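Local coordinates for protein racemase (Pseudovibrio sp. JE062, PDB 3MKC) that belongs to the enolase superfamily, pairing a mandelate racemase/muconate lactonizing enzyme-type N-terminal domain with a C-terminal domain of the TIM-barrel class, at residues 128-133 / 296-301; 169-174 / 343-348; 352-357 / 380-385. One frame throughout, in Å; residues are numbered along the deposited sequence.

In the fold
The three contacts illustrate how chemistry can vary with position in a two-domain enzyme fold. All are partly buried, with contact 1 lying nearest the centre of the chain and contact 3 farthest from it. Contact 1 sets a glycine-rich turn after helix 126-129 against barrel helix 293-306, through an arginine and a leucine. Contact 2 stays within the barrel domain and is mainly aromatic, while contact 3 is entirely apolar across its segments and ties the chain's last helix to segment 352-357. None has a hydrogen bond across its segments. Contacts 2 and 3 touch through the Lys352 side chain; contact 1 stands about 15 Å from contact 2 at the nearest atoms.

Contact 1. Residues 128-133 / 296-301; sequences QLLGGT and ELRRIT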
ATOM      1  N   GLN A 128      16.167   2.020   8.140  1.00 15.04           N
ATOM      2  CA  GLN A 128      17.190   1.539   9.060  1.00 16.78           C
ATOM      3  C   GLN A 128      16.552   1.157  10.390  1.00 16.64           C
ATOM      4  O   GLN A 128      17.014   0.239  11.057  1.00 19.67           O
ATOM      5  CB  GLN A 128      18.283   2.587   9.263  1.00 18.27           C
ATOM      6  CG  GLN A 128      19.023   2.906   7.975  1.00 20.05           C
ATOM      7  CD  GLN A 128      20.306   3.676   8.201  1.00 22.44           C
ATOM      8  OE1 GLN A 128      20.396   4.504   9.103  1.00 20.60           O
ATOM      9  NE2 GLN A 128      21.305   3.415   7.366  1.00 21.94           N
ATOM     10  N   LEU A 129      15.482   1.854  10.764  1.00 17.77           N
ATOM     11  CA  LEU A 129      14.777   1.528  12.000  1.00 19.04           C
ATOM     12  C   LEU A 129      14.080   0.180  11.796  1.00 19.71           C
ATOM     13  O   LEU A 129      13.820  -0.543  12.754  1.00 21.76           O
ATOM     14  CB  LEU A 129      13.736   2.600  12.344  1.00 20.14           C
ATOM     15  CG  LEU A 129      14.260   4.007  12.656  1.00 21.64           C
ATOM     16  CD1 LEU A 129      13.085   4.920  13.023  1.00 20.89           C
ATOM     17  CD2 LEU A 129      15.264   3.948  13.798  1.00 21.68           C
ATOM     18  N   LEU A 130      13.781  -0.153  10.543  1.00 18.22           N
ATOM     19  CA  LEU A 130      13.135  -1.430  10.232  1.00 18.00           C
ATOM     20  C   LEU A 130      14.145  -2.565  10.043  1.00 18.56           C
ATOM     21  O   LEU A 130      13.762  -3.685   9.704  1.00 18.86           O
ATOM     22  CB  LEU A 130      12.260  -1.307   8.984  1.00 16.02           C
ATOM     23  CG  LEU A 130      10.913  -0.599   9.166  1.00 17.91           C
ATOM     24  CD1 LEU A 130      10.386  -0.117   7.826  1.00 17.10           C
ATOM     25  CD2 LEU A 130       9.930  -1.547   9.832  1.00 15.96           C
ATOM     26  N   GLY A 131      15.431  -2.282  10.250  1.00 16.87           N
ATOM     27  CA  GLY A 131      16.432  -3.333  10.128  1.00 18.61           C
ATOM     28  C   GLY A 131      17.562  -3.134   9.134  1.00 17.51           C
ATOM     29  O   GLY A 131      18.508  -3.920   9.104  1.00 17.23           O
ATOM     30  N   GLY A 132      17.477  -2.090   8.318  1.00 17.63           N
ATOM     31  CA  GLY A 132      18.522  -1.861   7.340  1.00 15.36           C
ATOM     32  C   GLY A 132      18.274  -2.676   6.084  1.00 15.49           C
ATOM     33  O   GLY A 132      17.256  -3.361   5.965  1.00 15.29           O
ATOM     34  N   THR A 133      19.199  -2.615   5.136  1.00 13.93           N
ATOM     35  CA  THR A 133      19.022  -3.354   3.899  1.00 14.60           C
ATOM     36  C   THR A 133      20.342  -3.798   3.310  1.00 14.63           C
ATOM     37  O   THR A 133      21.392  -3.258   3.647  1.00 16.46           O
ATOM     38  CB  THR A 133      18.304  -2.491   2.834  1.00 15.67           C
ATOM     39  OG1 THR A 133      18.086  -3.261   1.647  1.00 15.86           O
ATOM     40  CG2 THR A 133      19.156  -1.281   2.472  1.00 18.01           C
ATOM     41  N   GLU A 296       2.889  -3.627  11.221  1.00 10.29           N
ATOM     42  CA  GLU A 296       2.127  -4.837  10.940  1.00  9.83           C
ATOM     43  C   GLU A 296       2.612  -5.457   9.628  1.00 10.46           C
ATOM     44  O   GLU A 296       2.634  -6.678   9.479  1.00 10.87           O
ATOM     45  CB  GLU A 296       0.631  -4.525  10.860  1.00 10.30           C
ATOM     46  CG  GLU A 296      -0.250  -5.783  10.873  1.00 10.21           C
ATOM     47  CD  GLU A 296      -0.277  -6.489  12.228  1.00 12.01           C
ATOM     48  OE1 GLU A 296       0.704  -6.379  12.987  1.00 13.78           O
ATOM     49  OE2 GLU A 296      -1.285  -7.171  12.522  1.00 13.43           O
ATOM     50  N   LEU A 297       3.018  -4.620   8.676  1.00 10.57           N
ATOM     51  CA  LEU A 297       3.509  -5.145   7.405  1.00 11.32           C
ATOM     52  C   LEU A 297       4.790  -5.951   7.613  1.00 11.28           C
ATOM     53  O   LEU A 297       5.070  -6.901   6.871  1.00 11.75           O
ATOM     54  CB  LEU A 297       3.742  -4.009   6.401  1.00 12.13           C
ATOM     55  CG  LEU A 297       2.481  -3.581   5.643  1.00 11.38           C
ATOM     56  CD1 LEU A 297       2.777  -2.360   4.797  1.00 12.87           C
ATOM     57  CD2 LEU A 297       1.992  -4.722   4.754  1.00 12.45           C
ATOM     58  N   ARG A 298       5.568  -5.583   8.623  1.00 11.62           N
ATOM     59  CA  ARG A 298       6.791  -6.323   8.909  1.00 12.74           C
ATOM     60  C   ARG A 298       6.426  -7.703   9.458  1.00 12.21           C
ATOM     61  O   ARG A 298       7.010  -8.709   9.061  1.00 11.94           O
ATOM     62  CB  ARG A 298       7.654  -5.587   9.931  1.00 17.10           C
ATOM     63  CG  ARG A 298       8.970  -6.287  10.201  1.00 21.51           C
ATOM     64  CD  ARG A 298       9.778  -5.578  11.272  1.00 27.32           C
ATOM     65  NE  ARG A 298      11.153  -6.060  11.287  1.00 32.23           N
ATOM     66  CZ  ARG A 298      12.108  -5.589  12.085  1.00 35.84           C
ATOM     67  NH1 ARG A 298      11.844  -4.614  12.948  1.00 35.37           N
ATOM     68  NH2 ARG A 298      13.336  -6.088  12.010  1.00 37.18           N
ATOM     69  N   ARG A 299       5.467  -7.755  10.382  1.00 11.49           N
ATOM     70  CA  ARG A 299       5.071  -9.052  10.930  1.00  9.32           C
ATOM     71  C   ARG A 299       4.456  -9.907   9.840  1.00  9.31           C
ATOM     72  O   ARG A 299       4.724 -11.105   9.742  1.00 10.82           O
ATOM     73  CB  ARG A 299       4.077  -8.883  12.079  1.00 10.76           C
ATOM     74  CG  ARG A 299       4.753  -8.480  13.379  1.00 13.91           C
ATOM     75  CD  ARG A 299       3.791  -8.506  14.543  1.00 16.17           C
ATOM     76  NE  ARG A 299       2.860  -7.383  14.523  1.00 15.06           N
ATOM     77  CZ  ARG A 299       2.909  -6.360  15.376  1.00 18.28           C
ATOM     78  NH1 ARG A 299       3.845  -6.315  16.311  1.00 20.03           N
ATOM     79  NH2 ARG A 299       2.005  -5.392  15.310  1.00 14.89           N
ATOM     80  N   ILE A 300       3.631  -9.273   9.017  1.00  9.54           N
ATOM     81  CA  ILE A 300       2.968  -9.958   7.924  1.00  9.15           C
ATOM     82  C   ILE A 300       3.969 -10.518   6.920  1.00  9.95           C
ATOM     83  O   ILE A 300       3.828 -11.646   6.451  1.00 10.09           O
ATOM     84  CB  ILE A 300       2.022  -8.998   7.196  1.00  9.94           C
ATOM     85  CG1 ILE A 300       0.851  -8.654   8.117  1.00 10.81           C
ATOM     86  CG2 ILE A 300       1.563  -9.604   5.874  1.00  9.47           C
ATOM     87  CD1 ILE A 300      -0.070  -7.580   7.560  1.00 12.50           C
ATOM     88  N   THR A 301       4.992  -9.735   6.596  1.00  9.70           N
ATOM     89  CA  THR A 301       5.966 -10.188   5.619  1.00  8.56           C
ATOM     90  C   THR A 301       6.878 -11.307   6.112  1.00  9.33           C
ATOM     91  O   THR A 301       7.204 -12.222   5.360  1.00  9.75           O
ATOM     92  CB  THR A 301       6.822  -9.009   5.118  1.00  7.72           C
ATOM     93  OG1 THR A 301       5.958  -7.991   4.597  1.00 11.64           O
ATOM     94  CG2 THR A 301       7.758  -9.468   4.002  1.00 12.39           C
TER
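On the helix whose Arg298 meets Leu130 across the contact, Glu296 OE1 is gripped by two nitrogens of Arg299. Arg299 NE and Arg299 NH2 each lie 2.8 Å from Glu296 OE1, a side-on salt bridge in which both bonds end on one oxygen. That oxygen lies almost within the guanidinium plane, and the two donors come to it from opposite faces of the carboxylate. The other oxygen, Glu296 OE2, pairs with Arg269, and Arg299 also makes a cation-pi contact with Trp87, so this flank of the helix is tied to helices 268-277 and 83-93.

Arg298 behaves quite differently. Its CG stands opposite the backbone N (chi1 -177°) and the chain runs on extended to NE, which carries the guanidinium across to the turn at 130-131. There Leu130 O sits over one face of the group, 3.4 Å from Arg298 NH2. The angle is poor and no hydrogen bond forms, because an oxygen above the plane is not where the N-H groups point; the contact is probably electrostatic in the main. Nearer the barrel helix along the arginine chain, Leu130 CD2 packs against Arg298 CD at 4.3 Å. The carbonyl is presented by a Schellman motif that closes helix 126-129, with Gly131 at positive phi (122°) and its N bonded to Gln128 O at 3.1 Å. Helix 293-306 follows strand 283-284 and precedes strand 310-311 along the chain of the TIM-barrel domain, whereas the turn belongs to the N-terminal family region, where Leu130 also rests on Tyr115 of helix 102-122.

On the barrel helix itself, Thr301 OG1 donates to Leu297 O at 2.7 Å. The same carbonyl accepts Thr301 N at 2.8 Å from the opposite face of its plane, and Tyr328 OH is a further partner of the threonine hydroxyl.

Contact 2. Residues 169-174 / 343-348; sequences KAHNIR and PEFCDG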
ATOM      1  N   LYS A 169       8.016   1.360 -21.208  1.00 25.18           N
ATOM      2  CA  LYS A 169       9.172   0.725 -21.827  1.00 25.65           C
ATOM      3  C   LYS A 169      10.261   1.758 -22.085  1.00 25.83           C
ATOM      4  O   LYS A 169      11.454   1.472 -21.948  1.00 23.63           O
ATOM      5  CB  LYS A 169       8.767   0.053 -23.140  1.00 27.84           C
ATOM      6  CG  LYS A 169       7.620  -0.930 -22.973  1.00 29.73           C
ATOM      7  CD  LYS A 169       7.622  -2.018 -24.035  1.00 31.99           C
ATOM      8  CE  LYS A 169       7.405  -1.474 -25.432  1.00 33.45           C
ATOM      9  NZ  LYS A 169       7.370  -2.583 -26.425  1.00 33.56           N
ATOM     10  N   ALA A 170       9.840   2.964 -22.454  1.00 26.83           N
ATOM     11  CA  ALA A 170      10.771   4.051 -22.731  1.00 27.41           C
ATOM     12  C   ALA A 170      11.541   4.443 -21.475  1.00 27.73           C
ATOM     13  O   ALA A 170      12.668   4.937 -21.561  1.00 27.17           O
ATOM     14  CB  ALA A 170      10.014   5.259 -23.279  1.00 29.32           C
ATOM     15  N   HIS A 171      10.930   4.228 -20.311  1.00 26.68           N
ATOM     16  CA  HIS A 171      11.567   4.560 -19.037  1.00 26.22           C
ATOM     17  C   HIS A 171      12.119   3.313 -18.359  1.00 26.05           C
ATOM     18  O   HIS A 171      12.439   3.337 -17.168  1.00 26.65           O
ATOM     19  CB  HIS A 171      10.569   5.227 -18.089  1.00 26.29           C
ATOM     20  CG  HIS A 171      10.167   6.608 -18.498  1.00 26.39           C
ATOM     21  ND1 HIS A 171       9.515   6.876 -19.682  1.00 27.02           N
ATOM     22  CD2 HIS A 171      10.295   7.796 -17.863  1.00 25.64           C
ATOM     23  CE1 HIS A 171       9.258   8.169 -19.759  1.00 25.86           C
ATOM     24  NE2 HIS A 171       9.720   8.749 -18.667  1.00 25.80           N
ATOM     25  N   ASN A 172      12.221   2.227 -19.117  1.00 25.58           N
ATOM     26  CA  ASN A 172      12.724   0.960 -18.588  1.00 25.37           C
ATOM     27  C   ASN A 172      12.065   0.525 -17.281  1.00 23.84           C
ATOM     28  O   ASN A 172      12.744   0.059 -16.363  1.00 24.32           O
ATOM     29  CB  ASN A 172      14.241   1.021 -18.391  1.00 26.95           C
ATOM     30  CG  ASN A 172      14.992   1.161 -19.699  1.00 29.85           C
ATOM     31  OD1 ASN A 172      14.745   0.423 -20.654  1.00 32.43           O
ATOM     32  ND2 ASN A 172      15.920   2.106 -19.749  1.00 31.39           N
ATOM     33  N   ILE A 173      10.750   0.684 -17.192  1.00 23.91           N
ATOM     34  CA  ILE A 173      10.019   0.254 -16.004  1.00 21.55           C
ATOM     35  C   ILE A 173      10.030  -1.274 -16.070  1.00 22.93           C
ATOM     36  O   ILE A 173       9.655  -1.858 -17.088  1.00 22.26           O
ATOM     37  CB  ILE A 173       8.558   0.761 -16.020  1.00 20.85           C
ATOM     38  CG1 ILE A 173       8.541   2.293 -16.017  1.00 20.79           C
ATOM     39  CG2 ILE A 173       7.797   0.217 -14.821  1.00 19.32           C
ATOM     40  CD1 ILE A 173       9.304   2.914 -14.865  1.00 20.65           C
ATOM     41  N   ARG A 174      10.462  -1.914 -14.988  1.00 21.81           N
ATOM     42  CA  ARG A 174      10.563  -3.368 -14.958  1.00 21.77           C
ATOM     43  C   ARG A 174       9.247  -4.141 -14.941  1.00 20.22           C
ATOM     44  O   ARG A 174       9.215  -5.308 -15.323  1.00 21.32           O
ATOM     45  CB  ARG A 174      11.413  -3.798 -13.761  1.00 23.52           C
ATOM     46  CG  ARG A 174      12.756  -3.102 -13.666  1.00 26.80           C
ATOM     47  CD  ARG A 174      13.639  -3.429 -14.857  1.00 29.57           C
ATOM     48  NE  ARG A 174      14.949  -2.788 -14.764  1.00 31.25           N
ATOM     49  CZ  ARG A 174      15.906  -3.143 -13.911  1.00 32.08           C
ATOM     50  NH1 ARG A 174      15.715  -4.146 -13.064  1.00 32.24           N
ATOM     51  NH2 ARG A 174      17.062  -2.486 -13.903  1.00 33.22           N
ATOM     52  N   PRO A 343       4.205   9.899 -10.579  1.00 25.48           N
ATOM     53  CA  PRO A 343       3.626  11.147 -11.088  1.00 26.27           C
ATOM     54  C   PRO A 343       3.557  11.267 -12.610  1.00 25.89           C
ATOM     55  O   PRO A 343       2.613  11.843 -13.146  1.00 26.51           O
ATOM     56  CB  PRO A 343       4.522  12.215 -10.472  1.00 26.56           C
ATOM     57  CG  PRO A 343       4.940  11.596  -9.186  1.00 27.23           C
ATOM     58  CD  PRO A 343       5.277  10.188  -9.610  1.00 25.79           C
ATOM     59  N   GLU A 344       4.552  10.733 -13.307  1.00 26.40           N
ATOM     60  CA  GLU A 344       4.562  10.804 -14.766  1.00 28.27           C
ATOM     61  C   GLU A 344       3.798   9.640 -15.391  1.00 29.38           C
ATOM     62  O   GLU A 344       3.733   9.513 -16.618  1.00 28.73           O
ATOM     63  CB  GLU A 344       6.003  10.814 -15.290  1.00 29.68           C
ATOM     64  CG  GLU A 344       6.792  12.060 -14.908  1.00 31.29           C
ATOM     65  CD  GLU A 344       8.215  12.047 -15.441  1.00 31.13           C
ATOM     66  OE1 GLU A 344       8.396  11.974 -16.675  1.00 32.96           O
ATOM     67  OE2 GLU A 344       9.153  12.114 -14.621  1.00 29.68           O
ATOM     68  N   PHE A 345       3.220   8.794 -14.541  1.00 29.53           N
ATOM     69  CA  PHE A 345       2.467   7.632 -15.007  1.00 30.07           C
ATOM     70  C   PHE A 345       1.102   7.540 -14.342  1.00 30.89           C
ATOM     71  O   PHE A 345       0.591   6.444 -14.104  1.00 32.21           O
ATOM     72  CB  PHE A 345       3.257   6.351 -14.725  1.00 27.38           C
ATOM     73  CG  PHE A 345       4.441   6.164 -15.624  1.00 24.55           C
ATOM     74  CD1 PHE A 345       4.300   5.547 -16.860  1.00 24.47           C
ATOM     75  CD2 PHE A 345       5.695   6.627 -15.246  1.00 25.05           C
ATOM     76  CE1 PHE A 345       5.395   5.392 -17.709  1.00 23.56           C
ATOM     77  CE2 PHE A 345       6.790   6.478 -16.083  1.00 23.60           C
ATOM     78  CZ  PHE A 345       6.640   5.859 -17.318  1.00 24.72           C
ATOM     79  N   CYS A 346       0.516   8.689 -14.032  1.00 31.62           N
ATOM     80  CA  CYS A 346      -0.790   8.711 -13.395  1.00 31.97           C
ATOM     81  C   CYS A 346      -1.309  10.131 -13.268  1.00 32.27           C
ATOM     82  O   CYS A 346      -0.569  11.099 -13.438  1.00 32.62           O
ATOM     83  CB  CYS A 346      -0.708   8.104 -11.995  1.00 33.38           C
ATOM     84  SG  CYS A 346      -0.080   9.264 -10.754  1.00 37.50           S
ATOM     85  N   ASP A 347      -2.595  10.244 -12.969  1.00 31.67           N
ATOM     86  CA  ASP A 347      -3.216  11.540 -12.772  1.00 32.10           C
ATOM     87  C   ASP A 347      -3.680  11.572 -11.326  1.00 31.07           C
ATOM     88  O   ASP A 347      -4.236  10.593 -10.824  1.00 33.64           O
ATOM     89  CB  ASP A 347      -4.406  11.726 -13.715  1.00 33.05           C
ATOM     90  CG  ASP A 347      -3.987  11.802 -15.170  1.00 34.03           C
ATOM     91  OD1 ASP A 347      -3.000  12.510 -15.460  1.00 34.56           O
ATOM     92  OD2 ASP A 347      -4.644  11.163 -16.018  1.00 35.52           O
ATOM     93  N   GLY A 348      -3.439  12.689 -10.659  1.00 29.92           N
ATOM     94  CA  GLY A 348      -3.833  12.819  -9.270  1.00 27.94           C
ATOM     95  C   GLY A 348      -3.080  13.958  -8.622  1.00 27.38           C
ATOM     96  O   GLY A 348      -1.939  13.793  -8.190  1.00 25.28           O
TER
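The rings of His171 and Phe345 meet as a T-shaped pair, with planes 82° apart and centroids separated by 5.2 Å. Phe345 supplies the edge: its CZ atom stands over one face of the imidazole, 3.8 Å from His171 CG and displaced toward the rim of the ring. In both residues CG lies opposite the carbonyl carbon, and the two side chains reach toward one another from their separate backbones. Phe345 CZ also touches the branch of Ile173, approaching Ile173 CG1 to 4.2 Å, so the tip of the phenyl ring is shared between an aromatic face and an aliphatic chain.

The segments join two parts of the barrel domain. Helix 154-170 is the connection of a beta-alpha-beta unit between the parallel strands 137-143 and 175-179, and it ends in a Schellman motif with Asn172 at positive phi; the other segment is the loop after strand 339-340, itself a parallel neighbour of 137-143. Ile173 and Phe345 both touch Leu142 of that shared strand.

Lys167 bridges the two sides: its carbonyl oxygen is hydrogen-bonded to His171 ND1, which helps fix the imidazole's rotation, while its amine bonds Glu344 O and lies in cation-pi contact with Phe345. The Glu344 carboxylate stands nearly perpendicular to the imidazole, with OE1 4.0 Å from His171 NE2, too far for a bond.

Contact 3. Residues 352-357 / 380-385; sequences KYLVTP and QEFLAS
Tyr353 and Phe382 form the centre of the contact, Tyr353 CB sitting 3.8 Å from the centroid of the Phe382 ring and 14° off its normal, a CH-pi contact over the face. The tyrosine ring itself follows at a slant: its plane makes 56° with that of the phenylalanine, and Tyr353 CD2 comes within 3.5 Å of Phe382 CE1. Phe382 is directed here by an anti arrangement of CG and backbone N (chi1 -175°), which sends the ring off its helix toward the other segment. Beside the rings, the methyl branches Leu354 CD1 and Leu383 CD2 meet at 3.9 Å, and Leu354 CD1 also reaches Phe382 CD2 at 4.4 Å.

Asn379 positions both backbones. Its side-chain amide bonds Tyr353 O and, weakly, Phe382 N, while its backbone pairs with Leu354. Further out, the short strands 355-356 and 377-378 run antiparallel and bring the final helix back beside segment 352-357.

Behind this layer Leu354 packs on Thr31 and Val33, Leu383 on Val20, and Phe382 on Tyr22. The last helix thus rests on strand 12-22, while Leu354 of segment 352-357 rests on strand 29-38, as in the enolase superfamily, where the end of the chain returns from the barrel to complete the N-terminal capping domain.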
ATOM      1  N   LYS A 352       0.450  14.072  -6.501  1.00 26.05           N
ATOM      2  CA  LYS A 352       1.535  14.883  -7.040  1.00 26.79           C
ATOM      3  C   LYS A 352       2.045  16.034  -6.169  1.00 26.27           C
ATOM      4  O   LYS A 352       3.255  16.250  -6.078  1.00 26.45           O
ATOM      5  CB  LYS A 352       1.127  15.457  -8.396  1.00 27.53           C
ATOM      6  CG  LYS A 352       0.908  14.437  -9.496  1.00 29.05           C
ATOM      7  CD  LYS A 352       0.615  15.164 -10.796  1.00 31.57           C
ATOM      8  CE  LYS A 352       0.524  14.218 -11.977  1.00 31.82           C
ATOM      9  NZ  LYS A 352       0.367  14.978 -13.244  1.00 36.41           N
ATOM     10  N   TYR A 353       1.139  16.760  -5.519  1.00 25.57           N
ATOM     11  CA  TYR A 353       1.541  17.928  -4.729  1.00 25.98           C
ATOM     12  C   TYR A 353       1.512  17.911  -3.197  1.00 25.71           C
ATOM     13  O   TYR A 353       2.134  18.774  -2.579  1.00 26.81           O
ATOM     14  CB  TYR A 353       0.720  19.144  -5.169  1.00 26.93           C
ATOM     15  CG  TYR A 353       0.443  19.241  -6.653  1.00 28.37           C
ATOM     16  CD1 TYR A 353       1.482  19.298  -7.581  1.00 29.39           C
ATOM     17  CD2 TYR A 353      -0.868  19.308  -7.127  1.00 28.93           C
ATOM     18  CE1 TYR A 353       1.220  19.425  -8.952  1.00 29.98           C
ATOM     19  CE2 TYR A 353      -1.142  19.433  -8.489  1.00 29.92           C
ATOM     20  CZ  TYR A 353      -0.097  19.494  -9.395  1.00 29.98           C
ATOM     21  OH  TYR A 353      -0.375  19.630 -10.735  1.00 31.61           O
ATOM     22  N   LEU A 354       0.816  16.965  -2.570  1.00 24.47           N
ATOM     23  CA  LEU A 354       0.726  16.982  -1.105  1.00 22.68           C
ATOM     24  C   LEU A 354       2.032  17.023  -0.321  1.00 21.45           C
ATOM     25  O   LEU A 354       2.183  17.845   0.585  1.00 20.61           O
ATOM     26  CB  LEU A 354      -0.128  15.822  -0.593  1.00 21.32           C
ATOM     27  CG  LEU A 354      -0.403  15.878   0.911  1.00 21.70           C
ATOM     28  CD1 LEU A 354      -1.111  17.183   1.269  1.00 20.13           C
ATOM     29  CD2 LEU A 354      -1.257  14.680   1.303  1.00 21.17           C
ATOM     30  N   VAL A 355       2.970  16.134  -0.636  1.00 22.44           N
ATOM     31  CA  VAL A 355       4.245  16.135   0.072  1.00 23.19           C
ATOM     32  C   VAL A 355       5.422  16.255  -0.877  1.00 23.63           C
ATOM     33  O   VAL A 355       5.296  16.017  -2.081  1.00 24.09           O
ATOM     34  CB  VAL A 355       4.450  14.870   0.935  1.00 24.74           C
ATOM     35  CG1 VAL A 355       3.513  14.898   2.132  1.00 24.38           C
ATOM     36  CG2 VAL A 355       4.232  13.625   0.098  1.00 25.63           C
ATOM     37  N   THR A 356       6.568  16.621  -0.314  1.00 22.72           N
ATOM     38  CA  THR A 356       7.793  16.808  -1.082  1.00 23.09           C
ATOM     39  C   THR A 356       8.974  16.332  -0.245  1.00 21.48           C
ATOM     40  O   THR A 356       8.935  16.385   0.981  1.00 21.61           O
ATOM     41  CB  THR A 356       7.992  18.304  -1.422  1.00 23.58           C
ATOM     42  OG1 THR A 356       9.127  18.461  -2.285  1.00 27.24           O
ATOM     43  CG2 THR A 356       8.222  19.100  -0.154  1.00 20.52           C
ATOM     44  N   PRO A 357      10.045  15.856  -0.896  1.00 22.39           N
ATOM     45  CA  PRO A 357      10.215  15.733  -2.346  1.00 22.03           C
ATOM     46  C   PRO A 357       9.717  14.389  -2.865  1.00 23.35           C
ATOM     47  O   PRO A 357       9.258  13.551  -2.093  1.00 24.63           O
ATOM     48  CB  PRO A 357      11.718  15.877  -2.513  1.00 22.43           C
ATOM     49  CG  PRO A 357      12.231  15.137  -1.322  1.00 23.88           C
ATOM     50  CD  PRO A 357      11.317  15.599  -0.198  1.00 22.40           C
ATOM     51  N   GLN A 380       2.840  23.178   2.284  1.00 28.45           N
ATOM     52  CA  GLN A 380       1.895  24.124   2.872  1.00 30.26           C
ATOM     53  C   GLN A 380       1.086  24.968   1.886  1.00 30.05           C
ATOM     54  O   GLN A 380      -0.118  25.142   2.073  1.00 30.44           O
ATOM     55  CB  GLN A 380       2.621  25.039   3.858  1.00 32.43           C
ATOM     56  CG  GLN A 380       3.445  24.294   4.892  1.00 34.51           C
ATOM     57  CD  GLN A 380       4.000  25.213   5.965  1.00 38.13           C
ATOM     58  OE1 GLN A 380       4.597  26.250   5.666  1.00 39.62           O
ATOM     59  NE2 GLN A 380       3.813  24.829   7.223  1.00 38.45           N
ATOM     60  N   GLU A 381       1.731  25.500   0.851  1.00 30.95           N
ATOM     61  CA  GLU A 381       1.009  26.311  -0.129  1.00 30.89           C
ATOM     62  C   GLU A 381      -0.151  25.514  -0.715  1.00 30.87           C
ATOM     63  O   GLU A 381      -1.240  26.044  -0.936  1.00 30.81           O
ATOM     64  CB  GLU A 381       1.928  26.753  -1.274  1.00 32.50           C
ATOM     65  CG  GLU A 381       2.981  27.782  -0.901  1.00 35.58           C
ATOM     66  CD  GLU A 381       3.582  28.463  -2.127  1.00 38.12           C
ATOM     67  OE1 GLU A 381       4.104  27.755  -3.013  1.00 38.76           O
ATOM     68  OE2 GLU A 381       3.528  29.710  -2.206  1.00 41.05           O
ATOM     69  N   PHE A 382       0.089  24.233  -0.967  1.00 30.21           N
ATOM     70  CA  PHE A 382      -0.940  23.381  -1.533  1.00 28.68           C
ATOM     71  C   PHE A 382      -2.095  23.171  -0.559  1.00 29.02           C
ATOM     72  O   PHE A 382      -3.258  23.305  -0.932  1.00 29.53           O
ATOM     73  CB  PHE A 382      -0.359  22.027  -1.922  1.00 28.16           C
ATOM     74  CG  PHE A 382      -1.336  21.145  -2.626  1.00 28.05           C
ATOM     75  CD1 PHE A 382      -1.796  21.483  -3.894  1.00 27.75           C
ATOM     76  CD2 PHE A 382      -1.831  20.001  -2.011  1.00 28.46           C
ATOM     77  CE1 PHE A 382      -2.738  20.697  -4.541  1.00 29.14           C
ATOM     78  CE2 PHE A 382      -2.775  19.206  -2.649  1.00 28.32           C
ATOM     79  CZ  PHE A 382      -3.230  19.552  -3.916  1.00 28.40           C
ATOM     80  N   LEU A 383      -1.772  22.825   0.682  1.00 29.98           N
ATOM     81  CA  LEU A 383      -2.794  22.608   1.698  1.00 30.67           C
ATOM     82  C   LEU A 383      -3.629  23.860   1.898  1.00 32.41           C
ATOM     83  O   LEU A 383      -4.853  23.824   1.796  1.00 33.12           O
ATOM     84  CB  LEU A 383      -2.155  22.226   3.029  1.00 31.17           C
ATOM     85  CG  LEU A 383      -1.854  20.749   3.270  1.00 30.38           C
ATOM     86  CD1 LEU A 383      -1.258  20.588   4.655  1.00 29.67           C
ATOM     87  CD2 LEU A 383      -3.132  19.932   3.139  1.00 29.70           C
ATOM     88  N   ALA A 384      -2.951  24.967   2.184  1.00 33.55           N
ATOM     89  CA  ALA A 384      -3.618  26.238   2.412  1.00 34.01           C
ATOM     90  C   ALA A 384      -4.543  26.599   1.258  1.00 34.49           C
ATOM     91  O   ALA A 384      -5.567  27.247   1.463  1.00 36.11           O
ATOM     92  CB  ALA A 384      -2.585  27.338   2.623  1.00 34.06           C
ATOM     93  N   SER A 385      -4.186  26.178   0.045  1.00 33.50           N
ATOM     94  CA  SER A 385      -5.008  26.478  -1.122  1.00 32.13           C
ATOM     95  C   SER A 385      -6.256  25.610  -1.114  1.00 32.33           C
ATOM     96  O   SER A 385      -7.086  25.689  -2.022  1.00 31.98           O
ATOM     97  CB  SER A 385      -4.228  26.228  -2.416  1.00 33.26           C
ATOM     98  OG  SER A 385      -4.162  24.843  -2.716  1.00 33.86           O
TER